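Local coordinates for fumarylacetoacetate hydrolase (Burkholderia xenovorans, PDB 5TI1) that hydrolyses fumarylacetoacetate to fumarate and acetoacetate, the last step of phenylalanine and tyrosine breakdown, with a magnesium ion as cofactor, at the interface of chains A and B. Numbering follows the deposited sequence. Chains: chain A/B, Fumarylacetoacetate hydrolase.

The interface of chains A and B. Residues chain A 204-205, 277-278; chain B 154, 359-360, 362-363.
With CG anti to the carbonyl carbon (chi1 -83°), A:Asn278 sends its carboxamide from the start of helix 278-281 towards the C-terminal end of helix 353-362 in chain B, while A:Phe277, its CG anti to the backbone N (chi1 -174°), points its ring at the same helix. In this FAH-family hydrolase the patch forms part of a two-fold symmetric interface and illustrates how a helix end can be capped from a neighbouring subunit. ND2 of A:Asn278 donates to the backbone O of B:His359 at 2.9 Å, approaching from above the carbonyl plane in a bent bond. The same nitrogen sits over one face of the B:His359 imidazole, near its rim, with amide and ring planes 49° apart. Alongside, the side chains of A:Phe277 and B:His360 cross at about a right angle, with A:Phe277 CZ 3.5 Å above the centre of the B:His360 imidazole. Water 2 lies 2.6 Å from the backbone O of B:His360, to which it can only donate, and also reaches B:Ser363 N; its link to A:Asn278 OD1, at 3.3 Å, is longer. Where the helix ends, the hydroxyl OG of B:Ser363 donates to the backbone O of A:Asn204 at 2.6 Å, modestly tilted from the carbonyl plane, tying strand 204-207 to the partner. Water 1 adds a bridge from A:Asn204 N to the backbone O of B:Val362.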
# COMPACT_ATOMS: atom_id res chain seq x y z
N ASN A 204 -17.88 6.43 9.84
CA ASN A 204 -18.93 5.46 10.10
C ASN A 204 -18.36 4.07 9.84
O ASN A 204 -17.48 3.90 9.00
CB ASN A 204 -20.15 5.70 9.22
CG ASN A 204 -20.85 7.00 9.53
OD1 ASN A 204 -21.26 7.24 10.67
ND2 ASN A 204 -21.03 7.84 8.52
N GLY A 205 -18.87 3.08 10.55
CA GLY A 205 -18.43 1.71 10.33
C GLY A 205 -19.35 0.76 11.06
O GLY A 205 -20.39 1.15 11.58
N PHE A 277 -8.07 -2.56 9.66
CA PHE A 277 -8.33 -2.22 8.27
C PHE A 277 -9.10 -0.90 8.20
O PHE A 277 -8.49 0.17 8.22
CB PHE A 277 -9.08 -3.38 7.59
CG PHE A 277 -9.28 -3.19 6.12
CD1 PHE A 277 -8.23 -2.79 5.31
CD2 PHE A 277 -10.53 -3.40 5.54
CE1 PHE A 277 -8.41 -2.62 3.94
CE2 PHE A 277 -10.72 -3.22 4.18
CZ PHE A 277 -9.66 -2.83 3.38
N ASN A 278 -10.44 -0.96 8.14
CA ASN A 278 -11.22 0.27 8.04
C ASN A 278 -10.96 1.21 9.22
O ASN A 278 -11.07 2.43 9.07
CB ASN A 278 -12.71 -0.05 7.95
CG ASN A 278 -13.15 -0.39 6.53
OD1 ASN A 278 -12.50 -0.04 5.55
ND2 ASN A 278 -14.28 -1.08 6.41
N PHE B 154 -8.89 -9.38 0.13
CA PHE B 154 -10.02 -9.79 0.93
C PHE B 154 -9.91 -11.28 1.25
O PHE B 154 -8.83 -11.88 1.15
CB PHE B 154 -11.31 -9.42 0.20
CG PHE B 154 -11.54 -7.93 0.14
CD1 PHE B 154 -12.19 -7.28 1.19
CD2 PHE B 154 -11.07 -7.19 -0.93
CE1 PHE B 154 -12.38 -5.90 1.16
CE2 PHE B 154 -11.26 -5.81 -0.97
CZ PHE B 154 -11.91 -5.16 0.08
N HIS B 359 -17.57 -1.95 1.30
CA HIS B 359 -16.99 -2.05 2.63
C HIS B 359 -15.64 -1.35 2.70
O HIS B 359 -15.35 -0.66 3.69
CB HIS B 359 -16.87 -3.51 3.04
CG HIS B 359 -16.33 -3.69 4.42
ND1 HIS B 359 -17.07 -3.43 5.55
CD2 HIS B 359 -15.10 -4.07 4.86
CE1 HIS B 359 -16.33 -3.66 6.62
NE2 HIS B 359 -15.14 -4.04 6.23
N HIS B 360 -14.80 -1.51 1.67
CA HIS B 360 -13.49 -0.86 1.65
C HIS B 360 -13.59 0.64 1.94
O HIS B 360 -12.74 1.21 2.63
CB HIS B 360 -12.80 -1.09 0.31
CG HIS B 360 -11.31 -0.95 0.35
ND1 HIS B 360 -10.66 -0.09 1.21
CD2 HIS B 360 -10.33 -1.58 -0.35
CE1 HIS B 360 -9.35 -0.19 1.03
NE2 HIS B 360 -9.13 -1.08 0.09
N VAL B 362 -16.48 2.32 3.21
CA VAL B 362 -17.62 2.73 4.02
C VAL B 362 -17.18 3.66 5.16
O VAL B 362 -17.96 4.50 5.62
CB VAL B 362 -18.38 1.51 4.56
CG1 VAL B 362 -17.55 0.79 5.62
CG2 VAL B 362 -19.74 1.94 5.12
N SER B 363 -15.94 3.51 5.62
CA SER B 363 -15.42 4.34 6.69
C SER B 363 -14.68 5.57 6.17
O SER B 363 -14.18 6.36 6.98
CB SER B 363 -14.49 3.51 7.59
OG SER B 363 -15.26 2.63 8.41
O HOH W 1 -17.61 6.88 7.01
O HOH W 2 -13.30 2.93 4.49